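Local coordinates for YARHG domain-containing protein (Legionella pneumophila subsp. pneumophila, PDB 4G2A) that is of unknown function but, as a two-domain protein carrying a DUF4424 region and a YARHG domain, has been proposed to bind nutrients, at residues Pro38-Ser43 with Ala147-Met152; Ile62-Pro67 with Ala165-Ser170; Ser251-Ala254 with Ala259-Ser262; Leu269-Tyr274 with Pro284-Tyr289. All blocks are in the same frame, centred on the assembly; numbering follows the deposited sequence.

Contact 1. Residues Pro38-Ser43 with Ala147-Met152; sequences PQMNGS and ATYDVM
G42 and A147 bring the two backbones together where the loop before strand 43-54 comes alongside strand 136-150. The CA atoms of S43 and A147 are 4.8 Å apart, at the start of an antiparallel strand pair, and A147 N gives a weak, strongly bent hydrogen bond to G42 O (3.1 Å, 121° at the hydrogen). One water lies within bonding distance of both atoms, a very short 2.5 Å from G42 O and 3.0 Å from A147 N. Another lies 2.6 Å from A147 O and, more weakly placed, near M40 O. Both waters have more acceptors around them than protons to give, which leaves these bridges doubtful. Beyond this point the chains part, and side chains take over. Selenomethionine M40 sits in a left-handed backbone conformation and sends its chain over one face of the Y149 ring. Its CB lies 3.6 Å from Y149 CE1, near the phenol end; bends at chi2 (-45°) and chi3 then curl the chain back along the ring, setting M40 CE 3.6 Å from Y149 CG. The methyl gives a CH-pi contact, and M40 SE, 4.8 Å from the Y149 ring centroid, a Met-aromatic one. A147 O lies at the ring edge. The contact thus has two characters side by side: a polar join in which G42 O, A147 N and A147 O each have a water near, and an apolar part made by M40 packing on Y149.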
loop_
_atom_site.group_PDB
_atom_site.type_symbol
_atom_site.label_atom_id
_atom_site.label_comp_id
_atom_site.label_asym_id
_atom_site.label_seq_id
_atom_site.Cartn_x
_atom_site.Cartn_y
_atom_site.Cartn_z
ATOM N N PRO A 38 -8.878 -11.390 6.624
ATOM C CA PRO A 38 -8.194 -11.421 7.934
ATOM C C PRO A 38 -6.908 -12.285 7.955
ATOM O O PRO A 38 -6.101 -12.145 8.873
ATOM C CB PRO A 38 -9.276 -11.957 8.883
ATOM C CG PRO A 38 -10.219 -12.715 8.015
ATOM C CD PRO A 38 -10.224 -12.002 6.697
ATOM N N GLN A 39 -6.709 -13.144 6.933
ATOM C CA GLN A 39 -5.540 -14.024 6.739
ATOM C C GLN A 39 -4.258 -13.231 6.399
ATOM O O GLN A 39 -3.168 -13.821 6.354
ATOM C CB GLN A 39 -5.793 -15.031 5.592
ATOM C CG GLN A 39 -7.090 -15.820 5.675
ATOM C CD GLN A 39 -8.139 -15.246 4.762
ATOM O OE1 GLN A 39 -7.956 -15.133 3.546
ATOM N NE2 GLN A 39 -9.283 -14.915 5.322
HETATM N N MSE A 40 -4.400 -11.922 6.105
HETATM C CA MSE A 40 -3.321 -10.973 5.777
HETATM C C MSE A 40 -2.536 -11.447 4.559
HETATM O O MSE A 40 -1.301 -11.404 4.531
HETATM C CB MSE A 40 -2.389 -10.707 6.983
HETATM C CG MSE A 40 -3.105 -10.293 8.268
HETATM SE SE MSE A 40 -4.504 -8.937 8.068
HETATM C CE MSE A 40 -3.521 -7.508 7.215
ATOM N N ASN A 41 -3.275 -11.885 3.536
ATOM C CA ASN A 41 -2.696 -12.376 2.295
ATOM C C ASN A 41 -3.008 -11.388 1.147
ATOM O O ASN A 41 -3.094 -11.763 -0.026
ATOM C CB ASN A 41 -3.173 -13.825 2.006
ATOM C CG ASN A 41 -4.655 -13.984 1.775
ATOM O OD1 ASN A 41 -5.444 -13.048 1.911
ATOM N ND2 ASN A 41 -5.057 -15.182 1.387
ATOM N N GLY A 42 -3.114 -10.121 1.513
ATOM C CA GLY A 42 -3.331 -9.035 0.569
ATOM C C GLY A 42 -2.123 -8.783 -0.311
ATOM O O GLY A 42 -0.982 -9.131 0.032
ATOM N N SER A 43 -2.380 -8.192 -1.475
ATOM C CA SER A 43 -1.340 -7.885 -2.438
ATOM C C SER A 43 -1.649 -6.583 -3.168
ATOM O O SER A 43 -2.784 -6.109 -3.168
ATOM C CB SER A 43 -1.183 -9.026 -3.444
ATOM O OG SER A 43 -2.428 -9.433 -3.996
ATOM N N ALA A 147 1.017 -6.920 0.996
ATOM C CA ALA A 147 0.430 -5.688 1.487
ATOM C C ALA A 147 0.880 -5.436 2.918
ATOM O O ALA A 147 0.409 -6.085 3.858
ATOM C CB ALA A 147 -1.083 -5.727 1.370
ATOM N N THR A 148 1.844 -4.509 3.054
ATOM C CA THR A 148 2.436 -4.054 4.305
ATOM C C THR A 148 1.323 -3.668 5.296
ATOM O O THR A 148 0.336 -3.020 4.938
ATOM C CB THR A 148 3.436 -2.889 4.013
ATOM O OG1 THR A 148 4.489 -3.437 3.251
ATOM C CG2 THR A 148 4.072 -2.292 5.261
ATOM N N TYR A 149 1.497 -4.097 6.537
ATOM C CA TYR A 149 0.564 -3.796 7.593
ATOM C C TYR A 149 1.323 -3.754 8.932
ATOM O O TYR A 149 2.392 -4.341 9.061
ATOM C CB TYR A 149 -0.633 -4.785 7.587
ATOM C CG TYR A 149 -0.276 -6.212 7.939
ATOM C CD1 TYR A 149 0.118 -7.116 6.956
ATOM C CD2 TYR A 149 -0.361 -6.669 9.252
ATOM C CE1 TYR A 149 0.446 -8.434 7.276
ATOM C CE2 TYR A 149 -0.032 -7.980 9.584
ATOM C CZ TYR A 149 0.358 -8.864 8.589
ATOM O OH TYR A 149 0.669 -10.158 8.914
ATOM N N ASP A 150 0.777 -3.043 9.919
ATOM C CA ASP A 150 1.455 -2.922 11.202
ATOM C C ASP A 150 0.513 -3.117 12.401
ATOM O O ASP A 150 -0.708 -3.243 12.231
ATOM C CB ASP A 150 2.200 -1.574 11.304
ATOM C CG ASP A 150 1.348 -0.348 11.108
ATOM O OD1 ASP A 150 0.180 -0.346 11.582
ATOM O OD2 ASP A 150 1.884 0.663 10.622
ATOM N N VAL A 151 1.117 -3.139 13.610
ATOM C CA VAL A 151 0.491 -3.344 14.928
ATOM C C VAL A 151 -0.504 -2.211 15.326
ATOM O O VAL A 151 -1.167 -2.353 16.349
ATOM C CB VAL A 151 1.560 -3.561 16.033
ATOM C CG1 VAL A 151 2.299 -4.879 15.808
ATOM C CG2 VAL A 151 2.550 -2.391 16.116
HETATM N N MSE A 152 -0.603 -1.113 14.540
HETATM C CA MSE A 152 -1.521 0.010 14.760
HETATM C C MSE A 152 -2.781 -0.193 13.923
HETATM O O MSE A 152 -3.757 0.548 14.065
HETATM C CB MSE A 152 -0.842 1.347 14.397
HETATM C CG MSE A 152 0.511 1.563 15.079
HETATM SE SE MSE A 152 0.373 1.995 16.972
HETATM C CE MSE A 152 0.378 0.268 17.739
HETATM O O HOH W 1 -1.287 -8.087 4.163
HETATM O O HOH W 2 0.140 -9.428 2.295
#

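Contact 2. Residues Ile62-Pro67 with Ala165-Ser170; sequences ISMAFP and ALWQDS. With SO4 (sulfate ion), chain B.
W167 reaches from the 165-170 loop to I62 and M64 of strand 60-68 with the far edge of its indole. From CB, the first torsion (chi1 -64°) puts CG beside the backbone N and anti to the carbonyl carbon, directing the ring system at the strand, although M64 CA and W167 CA, the nearest such pair, are 10.9 Å apart. On the pyrrole side, NE1 is hydrogen-bonded to P13 O of strand 10-15, which pins the rotation of the ring. At the six-membered end, CZ3 lies 3.8 Å from I62 CD1, and CH2 is the outermost atom, 3.7 Å from I62 CD1 and 3.8 Å from M64 CE. In this beta domain strand 60-68 runs antiparallel to strands 10-15 and 123-131. The usual alternation along an extended strand lets I62 and selenomethionine M64 both reach the indole, while S63 between them is turned elsewhere. I62 CD1 comes in at the ring edge, near its plane. M64 crosses the tryptophan at about a right angle, extended beyond CG; its CG also lies at the indole edge. M64 SE is 5.3 Å from the centroid of the W167 six-membered ring, a Met-aromatic contact. The indole also packs on P15, I21 and M23 and meets the ring of F52. S63 N makes a nearly straight hydrogen bond, 2.7 Å, to O4 of a sulfate that S17 OG also binds.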
loop_
_atom_site.group_PDB
_atom_site.type_symbol
_atom_site.label_atom_id
_atom_site.label_comp_id
_atom_site.label_asym_id
_atom_site.label_seq_id
_atom_site.Cartn_x
_atom_site.Cartn_y
_atom_site.Cartn_z
ATOM N N ILE A 62 22.592 2.574 -22.173
ATOM C CA ILE A 62 22.671 2.671 -20.716
ATOM C C ILE A 62 22.054 1.428 -20.066
ATOM O O ILE A 62 21.201 0.749 -20.642
ATOM C CB ILE A 62 22.037 3.988 -20.135
ATOM C CG1 ILE A 62 20.489 3.984 -20.158
ATOM C CG2 ILE A 62 22.617 5.271 -20.748
ATOM C CD1 ILE A 62 19.854 4.589 -18.919
ATOM N N SER A 63 22.505 1.145 -18.862
ATOM C CA SER A 63 21.984 0.078 -18.045
ATOM C C SER A 63 21.007 0.715 -17.029
ATOM O O SER A 63 21.326 1.726 -16.388
ATOM C CB SER A 63 23.129 -0.677 -17.369
ATOM O OG SER A 63 22.685 -1.880 -16.762
HETATM N N MSE A 64 19.787 0.196 -16.979
HETATM C CA MSE A 64 18.753 0.657 -16.061
HETATM C C MSE A 64 18.566 -0.375 -14.996
HETATM O O MSE A 64 18.724 -1.563 -15.274
HETATM C CB MSE A 64 17.431 0.878 -16.785
HETATM C CG MSE A 64 17.358 2.148 -17.562
HETATM SE SE MSE A 64 15.496 2.527 -17.967
HETATM C CE MSE A 64 15.823 3.925 -19.292
ATOM N N ALA A 65 18.183 0.060 -13.785
ATOM C CA ALA A 65 17.962 -0.853 -12.674
ATOM C C ALA A 65 16.672 -0.563 -11.948
ATOM O O ALA A 65 16.317 0.611 -11.761
ATOM C CB ALA A 65 19.122 -0.772 -11.700
ATOM N N PHE A 66 15.971 -1.648 -11.530
ATOM C CA PHE A 66 14.777 -1.587 -10.684
ATOM C C PHE A 66 15.202 -2.042 -9.282
ATOM O O PHE A 66 15.382 -3.237 -9.102
ATOM C CB PHE A 66 13.599 -2.432 -11.222
ATOM C CG PHE A 66 12.477 -2.639 -10.211
ATOM C CD1 PHE A 66 11.505 -1.662 -10.012
ATOM C CD2 PHE A 66 12.382 -3.816 -9.479
ATOM C CE1 PHE A 66 10.451 -1.871 -9.112
ATOM C CE2 PHE A 66 11.333 -4.014 -8.568
ATOM C CZ PHE A 66 10.371 -3.042 -8.402
ATOM N N PRO A 67 15.399 -1.119 -8.297
ATOM C CA PRO A 67 15.803 -1.548 -6.947
ATOM C C PRO A 67 14.637 -2.092 -6.147
ATOM O O PRO A 67 13.496 -1.686 -6.355
ATOM C CB PRO A 67 16.349 -0.271 -6.305
ATOM C CG PRO A 67 16.132 0.819 -7.286
ATOM C CD PRO A 67 15.213 0.340 -8.347
ATOM N N ALA A 165 15.570 12.012 -9.127
ATOM C CA ALA A 165 16.650 13.005 -9.088
ATOM C C ALA A 165 17.950 12.462 -9.721
ATOM O O ALA A 165 18.873 13.233 -9.949
ATOM C CB ALA A 165 16.921 13.416 -7.644
ATOM N N LEU A 166 18.035 11.135 -9.967
ATOM C CA LEU A 166 19.200 10.537 -10.615
ATOM C C LEU A 166 19.158 10.768 -12.152
ATOM O O LEU A 166 20.185 10.658 -12.826
ATOM C CB LEU A 166 19.306 9.043 -10.296
ATOM C CG LEU A 166 19.657 8.684 -8.853
ATOM C CD1 LEU A 166 19.301 7.262 -8.559
ATOM C CD2 LEU A 166 21.115 8.995 -8.509
ATOM N N TRP A 167 17.966 11.073 -12.694
ATOM C CA TRP A 167 17.785 11.347 -14.111
ATOM C C TRP A 167 18.033 12.832 -14.376
ATOM O O TRP A 167 17.942 13.652 -13.453
ATOM C CB TRP A 167 16.388 10.910 -14.570
ATOM C CG TRP A 167 16.182 9.432 -14.458
ATOM C CD1 TRP A 167 15.472 8.781 -13.501
ATOM C CD2 TRP A 167 16.745 8.414 -15.303
ATOM N NE1 TRP A 167 15.521 7.420 -13.714
ATOM C CE2 TRP A 167 16.288 7.166 -14.818
ATOM C CE3 TRP A 167 17.562 8.435 -16.452
ATOM C CZ2 TRP A 167 16.647 5.949 -15.415
ATOM C CZ3 TRP A 167 17.926 7.227 -17.036
ATOM C CH2 TRP A 167 17.482 6.002 -16.513
ATOM N N GLN A 168 18.375 13.164 -15.638
ATOM C CA GLN A 168 18.697 14.513 -16.099
ATOM C C GLN A 168 17.555 15.477 -15.865
ATOM O O GLN A 168 16.397 15.134 -16.102
ATOM C CB GLN A 168 19.085 14.506 -17.573
ATOM C CG GLN A 168 19.789 15.785 -17.997
ATOM C CD GLN A 168 20.135 15.779 -19.449
ATOM O OE1 GLN A 168 19.450 15.172 -20.275
ATOM N NE2 GLN A 168 21.221 16.456 -19.788
ATOM N N ASP A 169 17.906 16.686 -15.380
ATOM C CA ASP A 169 17.020 17.804 -15.022
ATOM C C ASP A 169 16.378 17.541 -13.665
ATOM O O ASP A 169 16.576 16.471 -13.072
ATOM C CB ASP A 169 15.964 18.113 -16.113
ATOM C CG ASP A 169 16.563 18.507 -17.462
ATOM O OD1 ASP A 169 17.599 19.226 -17.474
ATOM O OD2 ASP A 169 15.999 18.100 -18.505
ATOM N N SER A 170 15.673 18.547 -13.139
ATOM C CA SER A 170 15.033 18.483 -11.824
ATOM C C SER A 170 13.778 17.589 -11.834
ATOM O O SER A 170 13.683 16.622 -11.048
ATOM C CB SER A 170 14.677 19.890 -11.332
ATOM O OG SER A 170 14.161 20.728 -12.359
HETATM S S SO4 B . 25.869 2.249 -17.929
HETATM O O1 SO4 B . 26.460 1.374 -16.914
HETATM O O2 SO4 B . 26.548 3.547 -17.946
HETATM O O3 SO4 B . 25.993 1.625 -19.250
HETATM O O4 SO4 B . 24.467 2.452 -17.610
#

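Contact 3. Residues Ser251-Ala254 with Ala259-Ser262; sequences SDDA and ARLS
D253 and R260 form a surface salt bridge across the two ends of helix 254-259, a short helix in the all-helical YARHG domain. D253 occupies the N-cap position of that helix, and R260 follows its last turn, so the bridge spans the helix from one end to the other. The acid makes no capping bond: with chi1 at 59°, CG lies between the backbone N and the carbonyl carbon, and the carboxylate is sent across to the arginine. Even so, a negative group at the start of a helix and a positive one just past its end probably suit the helix dipole. R260 leaves the backbone with CG beside its own N, runs straight through chi2 and bends at chi3 (-127°), which carries the guanidinium back toward D253. The two side chains meet at about a right angle, with their flat groups tilted 26° from each other. D253 was modelled in two conformers, so the bridge may be made only part of the time. The arginine has a second anionic partner, since R260 NH1 forms a salt bridge to a sulfate probably taken from the crystallisation liquor. Beyond it the chain turns inward: L261 packs on L266 and L269, and S262 N-caps helix 263-275 while its own backbone N bonds to E265 OE1. In the bridge itself a single carboxylate oxygen does the work, D253 OD2 lying 2.8 Å from R260 NH2 and 3.6 Å from R260 NH1.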
loop_
_atom_site.group_PDB
_atom_site.type_symbol
_atom_site.label_atom_id
_atom_site.label_comp_id
_atom_site.label_asym_id
_atom_site.label_seq_id
_atom_site.Cartn_x
_atom_site.Cartn_y
_atom_site.Cartn_z
ATOM N N SER A 251 -6.895 -2.916 27.354
ATOM C CA SER A 251 -7.217 -2.002 28.448
ATOM C C SER A 251 -6.881 -2.634 29.794
ATOM O O SER A 251 -7.106 -3.838 29.987
ATOM C CB SER A 251 -8.689 -1.604 28.397
ATOM O OG SER A 251 -8.970 -0.550 29.304
ATOM N N ASP A 252 -6.333 -1.799 30.707
ATOM C CA ASP A 252 -5.902 -2.192 32.055
ATOM C C ASP A 252 -7.092 -2.405 33.009
ATOM O O ASP A 252 -7.058 -3.336 33.832
ATOM C CB ASP A 252 -4.923 -1.151 32.643
ATOM C CG ASP A 252 -5.424 0.288 32.678
ATOM O OD1 ASP A 252 -6.011 0.742 31.667
ATOM O OD2 ASP A 252 -5.161 0.981 33.686
ATOM N N ASP A 253 -8.144 -1.548 32.896
ATOM C CA ASP A 253 -9.360 -1.590 33.709
ATOM C C ASP A 253 -10.579 -1.961 32.828
ATOM O O ASP A 253 -11.658 -1.383 32.989
ATOM C CB ASP A 253 -9.559 -0.219 34.404
ATOM C CG ASP A 253 -9.676 0.978 33.462
ATOM O OD1 ASP A 253 -8.730 1.214 32.678
ATOM O OD2 ASP A 253 -10.704 1.684 33.526
ATOM N N ALA A 254 -10.406 -2.920 31.898
ATOM C CA ALA A 254 -11.406 -3.351 30.926
ATOM C C ALA A 254 -12.824 -3.530 31.492
ATOM O O ALA A 254 -13.746 -2.965 30.910
ATOM C CB ALA A 254 -10.960 -4.621 30.230
ATOM N N ALA A 259 -18.200 -1.095 31.990
ATOM C CA ALA A 259 -19.355 -0.771 32.838
ATOM C C ALA A 259 -19.709 0.733 32.765
ATOM O O ALA A 259 -20.873 1.088 32.947
ATOM C CB ALA A 259 -19.077 -1.175 34.278
ATOM N N ARG A 260 -18.710 1.595 32.473
ATOM C CA ARG A 260 -18.837 3.053 32.327
ATOM C C ARG A 260 -19.534 3.466 31.019
ATOM O O ARG A 260 -19.827 4.653 30.845
ATOM C CB ARG A 260 -17.446 3.719 32.361
ATOM C CG ARG A 260 -16.890 3.973 33.753
ATOM C CD ARG A 260 -15.495 4.562 33.665
ATOM N NE ARG A 260 -14.541 3.794 34.467
ATOM C CZ ARG A 260 -13.221 3.872 34.350
ATOM N NH1 ARG A 260 -12.673 4.691 33.460
ATOM N NH2 ARG A 260 -12.435 3.133 35.122
ATOM N N LEU A 261 -19.736 2.517 30.074
ATOM C CA LEU A 261 -20.375 2.800 28.791
ATOM C C LEU A 261 -21.882 3.004 28.939
ATOM O O LEU A 261 -22.512 2.311 29.741
ATOM C CB LEU A 261 -20.119 1.650 27.802
ATOM C CG LEU A 261 -18.687 1.433 27.293
ATOM C CD1 LEU A 261 -18.637 0.248 26.340
ATOM C CD2 LEU A 261 -18.128 2.689 26.612
ATOM N N SER A 262 -22.470 3.930 28.148
ATOM C CA SER A 262 -23.923 4.147 28.137
ATOM C C SER A 262 -24.596 2.918 27.495
ATOM O O SER A 262 -23.902 2.135 26.844
ATOM C CB SER A 262 -24.276 5.424 27.388
ATOM O OG SER A 262 -23.926 5.309 26.019
#

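Contact 4. Residues Leu269-Tyr274 with Pro284-Tyr289; sequences LRNTIY and PDLQEY
N271 and T272 are the residues of 269-274 that meet helix 284-291, packing against L286 and Y289; the nearest CA atoms, those of N271 and L286, are 7.9 Å apart. L269, at the start, faces the other way, and the contact proper begins two residues on. N271 has its CG anti to the carbonyl carbon (chi1 -77°), which lays the amide against the forked end of L286, the two side chains meeting at about a right angle. Both leucine methyls pack on the amide: L286 CD1 comes nearer the oxygen, 3.6 Å from N271 OD1, while L286 CD2 also approaches the stem, 3.9 Å from N271 CB. N271 ND2 is tied back to R267 O one helical turn earlier, which fixes the rotation of the amide and leaves it to L286 as a packing surface. T272 carries the polar link. Its OG1 sits at the edge of the Y289 ring, 4.2 Å from Y289 CE2, and a water bridges the hydroxyls, donating to T272 OG1 at 2.6 Å and lying 2.9 Å from Y289 OH, in the plane of the ring. T272 OG1 also bonds to F268 O, so this buried hydroxyl has two partners. Helix 263-275 thus stands between three others: N271 and T272 face 284-291, L269 packs on V244 and W248 of helix 236-250, and I273 and Y274 touch L314 and L315 of helix 309-321.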
loop_
_atom_site.group_PDB
_atom_site.type_symbol
_atom_site.label_atom_id
_atom_site.label_comp_id
_atom_site.label_asym_id
_atom_site.label_seq_id
_atom_site.Cartn_x
_atom_site.Cartn_y
_atom_site.Cartn_z
ATOM N N LEU A 269 -21.191 -1.298 20.574
ATOM C CA LEU A 269 -19.906 -1.995 20.710
ATOM C C LEU A 269 -20.052 -3.489 20.479
ATOM O O LEU A 269 -19.231 -4.073 19.759
ATOM C CB LEU A 269 -19.246 -1.747 22.089
ATOM C CG LEU A 269 -17.994 -2.593 22.408
ATOM C CD1 LEU A 269 -16.831 -2.274 21.452
ATOM C CD2 LEU A 269 -17.563 -2.415 23.823
ATOM N N ARG A 270 -21.072 -4.108 21.112
ATOM C CA ARG A 270 -21.359 -5.533 21.005
ATOM C C ARG A 270 -21.666 -5.935 19.571
ATOM O O ARG A 270 -21.184 -6.967 19.105
ATOM C CB ARG A 270 -22.563 -5.901 21.903
ATOM C CG ARG A 270 -23.104 -7.327 21.692
ATOM C CD ARG A 270 -24.475 -7.569 22.308
ATOM N NE ARG A 270 -24.514 -7.301 23.746
ATOM C CZ ARG A 270 -24.011 -8.097 24.690
ATOM N NH1 ARG A 270 -23.392 -9.232 24.359
ATOM N NH2 ARG A 270 -24.104 -7.757 25.969
ATOM N N ASN A 271 -22.522 -5.156 18.903
ATOM C CA ASN A 271 -22.990 -5.466 17.572
ATOM C C ASN A 271 -21.927 -5.189 16.493
ATOM O O ASN A 271 -21.938 -5.882 15.471
ATOM C CB ASN A 271 -24.304 -4.764 17.322
ATOM C CG ASN A 271 -25.422 -5.506 18.026
ATOM O OD1 ASN A 271 -25.874 -6.553 17.565
ATOM N ND2 ASN A 271 -25.819 -5.057 19.210
ATOM N N THR A 272 -20.935 -4.293 16.783
ATOM C CA THR A 272 -19.793 -3.968 15.914
ATOM C C THR A 272 -18.897 -5.232 15.760
ATOM O O THR A 272 -18.271 -5.425 14.704
ATOM C CB THR A 272 -19.050 -2.767 16.516
ATOM O OG1 THR A 272 -19.868 -1.620 16.352
ATOM C CG2 THR A 272 -17.676 -2.490 15.877
ATOM N N ILE A 273 -18.869 -6.091 16.810
ATOM C CA ILE A 273 -18.092 -7.335 16.860
ATOM C C ILE A 273 -18.551 -8.264 15.721
ATOM O O ILE A 273 -17.712 -8.902 15.086
ATOM C CB ILE A 273 -18.178 -8.017 18.268
ATOM C CG1 ILE A 273 -17.536 -7.126 19.358
ATOM C CG2 ILE A 273 -17.515 -9.402 18.273
ATOM C CD1 ILE A 273 -17.865 -7.494 20.805
ATOM N N TYR A 274 -19.872 -8.254 15.422
ATOM C CA TYR A 274 -20.529 -9.045 14.384
ATOM C C TYR A 274 -20.579 -8.316 13.035
ATOM O O TYR A 274 -20.499 -8.970 12.001
ATOM C CB TYR A 274 -21.973 -9.360 14.819
ATOM C CG TYR A 274 -22.084 -10.098 16.130
ATOM C CD1 TYR A 274 -22.016 -11.485 16.176
ATOM C CD2 TYR A 274 -22.342 -9.416 17.315
ATOM C CE1 TYR A 274 -22.180 -12.176 17.371
ATOM C CE2 TYR A 274 -22.460 -10.096 18.529
ATOM C CZ TYR A 274 -22.380 -11.479 18.550
ATOM O OH TYR A 274 -22.516 -12.181 19.724
ATOM N N PRO A 284 -34.039 -1.580 13.607
ATOM C CA PRO A 284 -33.855 -0.278 12.933
ATOM C C PRO A 284 -32.689 0.552 13.456
ATOM O O PRO A 284 -31.914 1.052 12.642
ATOM C CB PRO A 284 -35.180 0.442 13.180
ATOM C CG PRO A 284 -36.166 -0.642 13.412
ATOM C CD PRO A 284 -35.430 -1.752 14.078
ATOM N N ASP A 285 -32.537 0.663 14.793
ATOM C CA ASP A 285 -31.448 1.430 15.408
ATOM C C ASP A 285 -30.068 0.940 14.937
ATOM O O ASP A 285 -29.209 1.777 14.672
ATOM C CB ASP A 285 -31.538 1.413 16.952
ATOM C CG ASP A 285 -31.254 0.098 17.678
ATOM O OD1 ASP A 285 -31.509 -0.981 17.090
ATOM O OD2 ASP A 285 -30.840 0.150 18.861
ATOM N N LEU A 286 -29.877 -0.400 14.800
ATOM C CA LEU A 286 -28.619 -1.012 14.368
ATOM C C LEU A 286 -28.439 -0.898 12.867
ATOM O O LEU A 286 -27.334 -0.595 12.418
ATOM C CB LEU A 286 -28.527 -2.491 14.790
ATOM C CG LEU A 286 -28.465 -2.790 16.273
ATOM C CD1 LEU A 286 -28.477 -4.274 16.499
ATOM C CD2 LEU A 286 -27.233 -2.180 16.920
ATOM N N GLN A 287 -29.527 -1.165 12.099
ATOM C CA GLN A 287 -29.625 -1.103 10.632
ATOM C C GLN A 287 -29.100 0.234 10.135
ATOM O O GLN A 287 -28.168 0.266 9.331
ATOM C CB GLN A 287 -31.100 -1.261 10.248
ATOM C CG GLN A 287 -31.416 -2.069 9.005
ATOM C CD GLN A 287 -32.894 -2.429 9.017
ATOM O OE1 GLN A 287 -33.778 -1.560 9.071
ATOM N NE2 GLN A 287 -33.205 -3.719 9.012
ATOM N N GLU A 288 -29.666 1.336 10.689
ATOM C CA GLU A 288 -29.351 2.730 10.402
ATOM C C GLU A 288 -27.926 3.116 10.830
ATOM O O GLU A 288 -27.279 3.887 10.108
ATOM C CB GLU A 288 -30.360 3.662 11.088
ATOM C CG GLU A 288 -30.532 4.978 10.345
ATOM C CD GLU A 288 -30.877 6.187 11.194
ATOM O OE1 GLU A 288 -31.795 6.086 12.041
ATOM O OE2 GLU A 288 -30.260 7.254 10.973
ATOM N N TYR A 289 -27.464 2.620 12.011
ATOM C CA TYR A 289 -26.133 2.894 12.566
ATOM C C TYR A 289 -25.006 2.332 11.683
ATOM O O TYR A 289 -24.068 3.059 11.365
ATOM C CB TYR A 289 -26.024 2.338 13.990
ATOM C CG TYR A 289 -24.661 2.481 14.638
ATOM C CD1 TYR A 289 -24.298 3.655 15.286
ATOM C CD2 TYR A 289 -23.782 1.401 14.707
ATOM C CE1 TYR A 289 -23.056 3.785 15.903
ATOM C CE2 TYR A 289 -22.545 1.513 15.339
ATOM C CZ TYR A 289 -22.196 2.701 15.954
ATOM O OH TYR A 289 -20.991 2.814 16.598
HETATM O O HOH W 3 -18.942 0.795 16.621
#

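From the N terminus, the chain first lays down the 38-43 loop and strand 60-68, then returns to each about a hundred residues later: contact 1 closes at 147-152, contact 2 at 165-170. Their segments alternate, so these two long loops cross, tying separate parts of the beta domain with centres about 31 Å apart. Contacts 3 and 4 follow in series within the YARHG domain and close short loops, contact 3 around helix 254-259 and contact 4 between helices 263-275 and 284-291. These two touch, through L261 CD1 and L269 CD2 at 3.8 Å, and lie across the chain's centre from contact 2. Contact 1 touches neither.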